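Local coordinates for protein proline iminopeptidase (Streptomyces halstedii, PDB 3WMR) that probably hydrolyses amide bonds, releasing an N-terminal residue such as proline, and interacts with polyketide substrates by way of a hydrophobic tunnel in an alpha/beta hydrolase fold, at residues E248-I254 with P275-P281; T26-G30 with N109-L114. One frame throughout, in Å; residues are numbered along the deposited sequence.

Contact 1. Residues E248-I254 with P275-P281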
ATOM      1  N   GLU A 248     -10.540   8.098  -8.867  1.00 28.17           N
ATOM      2  CA  GLU A 248     -11.000   9.473  -8.737  1.00 28.72           C
ATOM      3  C   GLU A 248     -12.535   9.568  -8.694  1.00 30.86           C
ATOM      4  O   GLU A 248     -13.083  10.414  -7.992  1.00 29.95           O
ATOM      5  CB  GLU A 248     -10.469  10.325  -9.885  1.00 29.08           C
ATOM      6  CG  GLU A 248      -8.960  10.547  -9.888  1.00 28.87           C
ATOM      7  CD  GLU A 248      -8.456  11.032 -11.232  1.00 29.04           C
ATOM      8  OE1 GLU A 248      -8.363  10.219 -12.171  1.00 29.93           O
ATOM      9  OE2 GLU A 248      -8.162  12.233 -11.364  1.00 30.26           O
ATOM     10  N   ASP A 249     -13.216   8.692  -9.428  1.00 32.00           N
ATOM     11  CA  ASP A 249     -14.679   8.766  -9.551  1.00 34.50           C
ATOM     12  C   ASP A 249     -15.431   8.383  -8.286  1.00 32.94           C
ATOM     13  O   ASP A 249     -16.564   8.807  -8.096  1.00 33.14           O
ATOM     14  CB  ASP A 249     -15.164   7.902 -10.716  1.00 37.27           C
ATOM     15  CG  ASP A 249     -14.826   8.512 -12.074  1.00 41.09           C
ATOM     16  OD1 ASP A 249     -14.584   9.745 -12.163  1.00 43.71           O
ATOM     17  OD2 ASP A 249     -14.808   7.753 -13.067  1.00 45.32           O
ATOM     18  N   CYS A 250     -14.814   7.604  -7.411  1.00 31.42           N
ATOM     19  CA  CYS A 250     -15.464   7.242  -6.159  1.00 30.73           C
ATOM     20  C   CYS A 250     -15.108   8.178  -4.987  1.00 29.18           C
ATOM     21  O   CYS A 250     -15.788   8.156  -3.968  1.00 29.23           O
ATOM     22  CB  CYS A 250     -15.163   5.797  -5.821  1.00 30.70           C
ATOM     23  SG  CYS A 250     -13.539   5.603  -5.081  1.00 32.89           S
ATOM     24  N   LEU A 251     -14.098   9.031  -5.157  1.00 27.38           N
ATOM     25  CA  LEU A 251     -13.580   9.856  -4.062  1.00 26.81           C
ATOM     26  C   LEU A 251     -14.576  10.842  -3.457  1.00 26.44           C
ATOM     27  O   LEU A 251     -14.556  11.048  -2.242  1.00 24.40           O
ATOM     28  CB  LEU A 251     -12.278  10.594  -4.462  1.00 27.31           C
ATOM     29  CG  LEU A 251     -11.074   9.728  -4.883  1.00 26.17           C
ATOM     30  CD1 LEU A 251      -9.849  10.569  -5.221  1.00 26.17           C
ATOM     31  CD2 LEU A 251     -10.713   8.693  -3.842  1.00 26.39           C
ATOM     32  N   PRO A 252     -15.469  11.437  -4.284  1.00 26.54           N
ATOM     33  CA  PRO A 252     -16.453  12.330  -3.682  1.00 26.99           C
ATOM     34  C   PRO A 252     -17.399  11.639  -2.707  1.00 27.15           C
ATOM     35  O   PRO A 252     -18.019  12.323  -1.910  1.00 27.67           O
ATOM     36  CB  PRO A 252     -17.248  12.878  -4.903  1.00 27.75           C
ATOM     37  CG  PRO A 252     -16.321  12.707  -6.059  1.00 28.01           C
ATOM     38  CD  PRO A 252     -15.551  11.445  -5.761  1.00 26.82           C
ATOM     39  N   ASP A 253     -17.510  10.310  -2.767  1.00 27.72           N
ATOM     40  CA  ASP A 253     -18.452   9.565  -1.923  1.00 28.37           C
ATOM     41  C   ASP A 253     -17.896   9.184  -0.547  1.00 27.83           C
ATOM     42  O   ASP A 253     -18.626   8.657   0.307  1.00 27.57           O
ATOM     43  CB  ASP A 253     -18.918   8.299  -2.645  1.00 29.74           C
ATOM     44  CG  ASP A 253     -19.815   8.599  -3.861  1.00 32.30           C
ATOM     45  OD1 ASP A 253     -20.397   9.701  -3.969  1.00 33.97           O
ATOM     46  OD2 ASP A 253     -19.923   7.714  -4.725  1.00 33.96           O
ATOM     47  N   ILE A 254     -16.605   9.421  -0.333  1.00 26.03           N
ATOM     48  CA  ILE A 254     -15.965   9.103   0.954  1.00 24.91           C
ATOM     49  C   ILE A 254     -16.415  10.115   2.003  1.00 25.03           C
ATOM     50  O   ILE A 254     -16.143  11.318   1.871  1.00 26.55           O
ATOM     51  CB  ILE A 254     -14.426   9.077   0.824  1.00 22.91           C
ATOM     52  CG1 ILE A 254     -13.996   7.925  -0.089  1.00 22.27           C
ATOM     53  CG2 ILE A 254     -13.774   8.928   2.189  1.00 22.77           C
ATOM     54  CD1 ILE A 254     -12.554   7.987  -0.554  1.00 21.68           C
ATOM     55  N   PRO A 275      -5.887  14.668  -6.617  1.00 26.11           N
ATOM     56  CA  PRO A 275      -7.310  14.373  -6.649  1.00 25.78           C
ATOM     57  C   PRO A 275      -7.917  14.030  -5.266  1.00 25.31           C
ATOM     58  O   PRO A 275      -9.075  14.341  -5.049  1.00 25.29           O
ATOM     59  CB  PRO A 275      -7.396  13.187  -7.615  1.00 25.36           C
ATOM     60  CG  PRO A 275      -6.210  13.340  -8.495  1.00 25.61           C
ATOM     61  CD  PRO A 275      -5.139  13.801  -7.550  1.00 25.34           C
ATOM     62  N   PHE A 276      -7.157  13.406  -4.341  1.00 24.35           N
ATOM     63  CA  PHE A 276      -7.688  13.167  -2.985  1.00 23.47           C
ATOM     64  C   PHE A 276      -7.994  14.503  -2.314  1.00 24.22           C
ATOM     65  O   PHE A 276      -9.055  14.689  -1.717  1.00 24.24           O
ATOM     66  CB  PHE A 276      -6.718  12.393  -2.093  1.00 22.85           C
ATOM     67  CG  PHE A 276      -6.517  10.963  -2.485  1.00 21.77           C
ATOM     68  CD1 PHE A 276      -7.499  10.025  -2.250  1.00 21.31           C
ATOM     69  CD2 PHE A 276      -5.304  10.543  -3.008  1.00 21.53           C
ATOM     70  CE1 PHE A 276      -7.304   8.702  -2.592  1.00 21.16           C
ATOM     71  CE2 PHE A 276      -5.099   9.219  -3.352  1.00 20.69           C
ATOM     72  CZ  PHE A 276      -6.092   8.293  -3.132  1.00 20.97           C
ATOM     73  N   LEU A 277      -7.060  15.441  -2.436  1.00 25.25           N
ATOM     74  CA  LEU A 277      -7.208  16.760  -1.829  1.00 26.53           C
ATOM     75  C   LEU A 277      -8.359  17.580  -2.428  1.00 27.88           C
ATOM     76  O   LEU A 277      -8.963  18.361  -1.713  1.00 29.76           O
ATOM     77  CB  LEU A 277      -5.916  17.556  -1.952  1.00 26.98           C
ATOM     78  CG  LEU A 277      -4.682  16.871  -1.371  1.00 26.58           C
ATOM     79  CD1 LEU A 277      -3.466  17.752  -1.549  1.00 27.56           C
ATOM     80  CD2 LEU A 277      -4.917  16.514   0.087  1.00 26.62           C
ATOM     81  N   ASP A 278      -8.662  17.393  -3.710  1.00 28.90           N
ATOM     82  CA  ASP A 278      -9.731  18.173  -4.385  1.00 30.18           C
ATOM     83  C   ASP A 278     -11.110  17.518  -4.333  1.00 29.48           C
ATOM     84  O   ASP A 278     -12.138  18.193  -4.513  1.00 29.77           O
ATOM     85  CB  ASP A 278      -9.367  18.422  -5.859  1.00 31.52           C
ATOM     86  CG  ASP A 278      -8.067  19.224  -6.034  1.00 32.80           C
ATOM     87  OD1 ASP A 278      -7.728  20.056  -5.175  1.00 32.86           O
ATOM     88  OD2 ASP A 278      -7.385  19.023  -7.057  1.00 35.53           O
ATOM     89  N   LEU A 279     -11.160  16.209  -4.132  1.00 27.78           N
ATOM     90  CA  LEU A 279     -12.423  15.484  -4.267  1.00 27.58           C
ATOM     91  C   LEU A 279     -12.986  14.895  -2.985  1.00 27.42           C
ATOM     92  O   LEU A 279     -14.196  14.756  -2.859  1.00 27.43           O
ATOM     93  CB  LEU A 279     -12.252  14.372  -5.284  1.00 27.67           C
ATOM     94  CG  LEU A 279     -11.911  14.833  -6.697  1.00 28.05           C
ATOM     95  CD1 LEU A 279     -11.544  13.626  -7.540  1.00 27.66           C
ATOM     96  CD2 LEU A 279     -13.077  15.622  -7.313  1.00 29.08           C
ATOM     97  N   VAL A 280     -12.124  14.511  -2.046  1.00 26.39           N
ATOM     98  CA  VAL A 280     -12.575  13.948  -0.770  1.00 26.49           C
ATOM     99  C   VAL A 280     -13.021  15.101   0.137  1.00 26.13           C
ATOM    100  O   VAL A 280     -12.209  15.952   0.476  1.00 26.37           O
ATOM    101  CB  VAL A 280     -11.461  13.117  -0.084  1.00 26.06           C
ATOM    102  CG1 VAL A 280     -11.944  12.552   1.256  1.00 26.16           C
ATOM    103  CG2 VAL A 280     -10.996  11.992  -1.014  1.00 26.37           C
ATOM    104  N   PRO A 281     -14.306  15.138   0.524  1.00 26.22           N
ATOM    105  CA  PRO A 281     -14.839  16.258   1.330  1.00 27.00           C
ATOM    106  C   PRO A 281     -14.062  16.582   2.613  1.00 26.98           C
ATOM    107  O   PRO A 281     -13.719  17.750   2.851  1.00 27.67           O
ATOM    108  CB  PRO A 281     -16.264  15.797   1.665  1.00 27.51           C
ATOM    109  CG  PRO A 281     -16.640  14.869   0.546  1.00 27.72           C
ATOM    110  CD  PRO A 281     -15.353  14.141   0.219  1.00 26.74           C
TER
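The packing of 248-254 on 275-281 illustrates how a loop can be fixed to a helix largely by apolar contacts, and it centres on Leu251, the residue with the largest area covered here. Pro275 opens the site: its CG lies 3.6 Å from Glu248 OE2, and its CB is 4.3 Å from Leu251 CD1. The other carboxylate oxygen of Glu248, OE1, bonds to the hydroxyl of Ser246, a residue of the pocket that holds the bound ether ligand. Phe276 then brings its ring obliquely to Leu251, with CE1 3.6 Å from Leu251 CD2. One helical turn beyond Pro275, Leu279 points toward the loop and sets its CB 3.9 Å from Leu251 CB, while Leu279 CD1 reaches Glu248 O at 3.6 Å. Leu279 O accepts a CA-H...O contact from Pro252 CA at 3.4 Å. Val280 is where the chain leaves helical geometry. Val280 CG2 packs 3.9 Å from Leu251 CB and Val280 CG1 4.2 Å from Ile254 CG2; Leu251 thus fits among Pro275, Phe276, Leu279 at the helix end and Val280 just beyond it. Pro281 finishes the interface, its CD 3.4 Å from Ile254 O. No conventional hydrogen bond crosses the 435 Å² of buried surface. Helix 270-279 is the connection of a beta-alpha-beta crossover between parallel strands 258-263 and 283-288; Phe276 of this helix rests on Val260 and Val280, just after it, on Thr258. Ser133 and Ala136 of helix 127-137 receive Leu251, Phe276 and Ile254, so the loop is wedged between two helices just before strand 258-263.

Contact 2. Residues T26-G30 with N109-L114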
ATOM      1  N   THR A  26      -5.252 -17.934   9.827  1.00 44.45           N
ATOM      2  CA  THR A  26      -5.990 -17.626   8.611  1.00 43.92           C
ATOM      3  C   THR A  26      -7.480 -17.632   8.876  1.00 43.91           C
ATOM      4  O   THR A  26      -7.943 -18.174   9.873  1.00 45.92           O
ATOM      5  CB  THR A  26      -5.698 -18.621   7.463  1.00 44.59           C
ATOM      6  OG1 THR A  26      -6.160 -19.932   7.816  1.00 45.39           O
ATOM      7  CG2 THR A  26      -4.211 -18.658   7.146  1.00 44.61           C
ATOM      8  N   VAL A  27      -8.223 -17.021   7.967  1.00 42.80           N
ATOM      9  CA  VAL A  27      -9.671 -17.115   7.966  1.00 43.44           C
ATOM     10  C   VAL A  27     -10.086 -17.631   6.588  1.00 43.99           C
ATOM     11  O   VAL A  27      -9.392 -17.378   5.602  1.00 44.97           O
ATOM     12  CB  VAL A  27     -10.336 -15.756   8.304  1.00 42.57           C
ATOM     13  CG1 VAL A  27      -9.825 -15.240   9.647  1.00 42.66           C
ATOM     14  CG2 VAL A  27     -10.090 -14.717   7.215  1.00 41.38           C
ATOM     15  N   PRO A  28     -11.198 -18.387   6.514  1.00 45.26           N
ATOM     16  CA  PRO A  28     -11.627 -18.842   5.192  1.00 45.19           C
ATOM     17  C   PRO A  28     -12.169 -17.671   4.381  1.00 44.04           C
ATOM     18  O   PRO A  28     -12.890 -16.829   4.911  1.00 42.75           O
ATOM     19  CB  PRO A  28     -12.739 -19.848   5.507  1.00 45.71           C
ATOM     20  CG  PRO A  28     -13.300 -19.373   6.806  1.00 45.57           C
ATOM     21  CD  PRO A  28     -12.138 -18.798   7.573  1.00 44.91           C
ATOM     22  N   PHE A  29     -11.764 -17.603   3.122  1.00 44.95           N
ATOM     23  CA  PHE A  29     -12.299 -16.653   2.170  1.00 43.83           C
ATOM     24  C   PHE A  29     -12.802 -17.511   1.026  1.00 45.03           C
ATOM     25  O   PHE A  29     -12.036 -17.894   0.133  1.00 44.97           O
ATOM     26  CB  PHE A  29     -11.217 -15.666   1.712  1.00 42.87           C
ATOM     27  CG  PHE A  29     -11.656 -14.749   0.595  1.00 41.99           C
ATOM     28  CD1 PHE A  29     -12.934 -14.189   0.582  1.00 41.08           C
ATOM     29  CD2 PHE A  29     -10.775 -14.416  -0.428  1.00 41.64           C
ATOM     30  CE1 PHE A  29     -13.328 -13.346  -0.434  1.00 40.82           C
ATOM     31  CE2 PHE A  29     -11.165 -13.570  -1.449  1.00 39.81           C
ATOM     32  CZ  PHE A  29     -12.443 -13.037  -1.453  1.00 41.66           C
ATOM     33  N   GLY A  30     -14.089 -17.832   1.085  1.00 46.98           N
ATOM     34  CA  GLY A  30     -14.680 -18.828   0.210  1.00 49.33           C
ATOM     35  C   GLY A  30     -13.801 -20.066   0.167  1.00 51.86           C
ATOM     36  O   GLY A  30     -13.491 -20.665   1.199  1.00 52.07           O
ATOM     37  N   ASN A 109     -14.641  -9.736   3.753  1.00 34.02           N
ATOM     38  CA  ASN A 109     -14.660 -11.047   4.400  1.00 35.23           C
ATOM     39  C   ASN A 109     -13.807 -11.038   5.662  1.00 35.42           C
ATOM     40  O   ASN A 109     -14.234 -11.551   6.697  1.00 36.12           O
ATOM     41  CB  ASN A 109     -14.199 -12.164   3.449  1.00 36.37           C
ATOM     42  CG  ASN A 109     -14.069 -13.513   4.146  1.00 37.47           C
ATOM     43  OD1 ASN A 109     -12.961 -13.982   4.446  1.00 38.12           O
ATOM     44  ND2 ASN A 109     -15.197 -14.132   4.425  1.00 37.70           N
ATOM     45  N   LEU A 110     -12.624 -10.430   5.592  1.00 34.34           N
ATOM     46  CA  LEU A 110     -11.706 -10.414   6.738  1.00 33.91           C
ATOM     47  C   LEU A 110     -12.254  -9.627   7.936  1.00 32.10           C
ATOM     48  O   LEU A 110     -12.160 -10.071   9.082  1.00 31.83           O
ATOM     49  CB  LEU A 110     -10.341  -9.844   6.339  1.00 34.62           C
ATOM     50  CG  LEU A 110      -9.323  -9.747   7.473  1.00 35.33           C
ATOM     51  CD1 LEU A 110      -8.918 -11.133   7.952  1.00 36.48           C
ATOM     52  CD2 LEU A 110      -8.106  -8.951   7.024  1.00 36.10           C
ATOM     53  N   LEU A 111     -12.808  -8.454   7.673  1.00 31.02           N
ATOM     54  CA  LEU A 111     -13.422  -7.658   8.726  1.00 30.32           C
ATOM     55  C   LEU A 111     -14.550  -8.452   9.396  1.00 32.00           C
ATOM     56  O   LEU A 111     -14.707  -8.410  10.615  1.00 31.53           O
ATOM     57  CB  LEU A 111     -13.957  -6.342   8.159  1.00 29.47           C
ATOM     58  CG  LEU A 111     -12.906  -5.386   7.585  1.00 28.42           C
ATOM     59  CD1 LEU A 111     -13.590  -4.326   6.738  1.00 28.44           C
ATOM     60  CD2 LEU A 111     -12.053  -4.745   8.668  1.00 27.43           C
ATOM     61  N   ASN A 112     -15.316  -9.188   8.593  1.00 34.84           N
ATOM     62  CA  ASN A 112     -16.408 -10.020   9.104  1.00 37.05           C
ATOM     63  C   ASN A 112     -15.895 -11.177   9.952  1.00 37.35           C
ATOM     64  O   ASN A 112     -16.351 -11.354  11.080  1.00 37.95           O
ATOM     65  CB  ASN A 112     -17.279 -10.564   7.954  1.00 38.70           C
ATOM     66  CG  ASN A 112     -18.098  -9.486   7.263  1.00 40.13           C
ATOM     67  OD1 ASN A 112     -18.284  -9.523   6.051  1.00 46.43           O
ATOM     68  ND2 ASN A 112     -18.604  -8.539   8.023  1.00 41.20           N
ATOM     69  N   GLN A 113     -14.936 -11.940   9.421  1.00 37.25           N
ATOM     70  CA  GLN A 113     -14.403 -13.131  10.107  1.00 38.48           C
ATOM     71  C   GLN A 113     -13.738 -12.773  11.440  1.00 38.27           C
ATOM     72  O   GLN A 113     -13.857 -13.507  12.417  1.00 40.72           O
ATOM     73  CB  GLN A 113     -13.394 -13.880   9.225  1.00 39.49           C
ATOM     74  CG  GLN A 113     -13.945 -14.437   7.913  1.00 40.36           C
ATOM     75  CD  GLN A 113     -14.852 -15.652   8.083  1.00 42.60           C
ATOM     76  OE1 GLN A 113     -14.706 -16.438   9.021  1.00 43.18           O
ATOM     77  NE2 GLN A 113     -15.784 -15.817   7.154  1.00 42.49           N
ATOM     78  N   LEU A 114     -13.049 -11.642  11.489  1.00 36.59           N
ATOM     79  CA  LEU A 114     -12.442 -11.176  12.745  1.00 36.19           C
ATOM     80  C   LEU A 114     -13.438 -10.465  13.681  1.00 34.75           C
ATOM     81  O   LEU A 114     -13.063 -10.079  14.774  1.00 34.99           O
ATOM     82  CB  LEU A 114     -11.257 -10.248  12.462  1.00 36.34           C
ATOM     83  CG  LEU A 114     -10.078 -10.857  11.693  1.00 37.67           C
ATOM     84  CD1 LEU A 114      -9.023  -9.783  11.453  1.00 37.43           C
ATOM     85  CD2 LEU A 114      -9.466 -12.035  12.436  1.00 39.04           C
TER
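Val27, Asn109 and Gln113 contribute most to the 281 Å² buried here, and they exemplify how an edge strand meets a helix packed on its sheet. Val27 points from strand 26-29 toward the helix, where its CB comes 3.7 Å from Gln113 CB. Its two methyls reach two leucines a helical turn apart, Leu110 and, just past the helix end, Leu114: Val27 CG2 lies 3.8 Å from Leu110 CD1, Val27 CG1 4.3 Å from Leu114 CD2. Asn109, one turn before Gln113, directs its side chain at the backbone of Pro28 and Phe29, and its CB approaches the Phe29 ring obliquely. Gln113, an exposed residue, also brings its side chain near the Pro28 ring. The axes of the two segments pass 8.8 Å apart with 123° between their directions, so the strand runs obliquely across the helix and Val27 meets Gln113 while Phe29 meets Asn109. Val27 is also hydrogen-bonded through its backbone to Thr34, in the hairpin partner 32-39. Beyond the hairpin, Leu110 and Leu114 extend the apolar layer onto Tyr79 and Val77 of strand 76-80, with Tyr36 of strand 32-39 touching both Val27 and Leu114.

The two contacts show how one central sheet is covered toward both of its ends. Contact 2 comes first along the chain and is complete before contact 1 opens; their centres are 28 Å apart, their nearest atoms about 14 Å, and they do not touch. Contact 2 involves the outermost strand 23-29, whereas contact 1 lies by strands 258-263 and 283-288, the latter being the other outermost strand. Between them runs strand 120-125, which leads to the predicted nucleophile Ser126: helix 100-113 of contact 2 precedes it, and helix 127-137, against which contact 1 packs, follows. The Phe276 side chain in contact 1 is about 10 Å from those of Ser126 and Asp266, both predicted active-site residues; contact 2 lies away from the annotated sites.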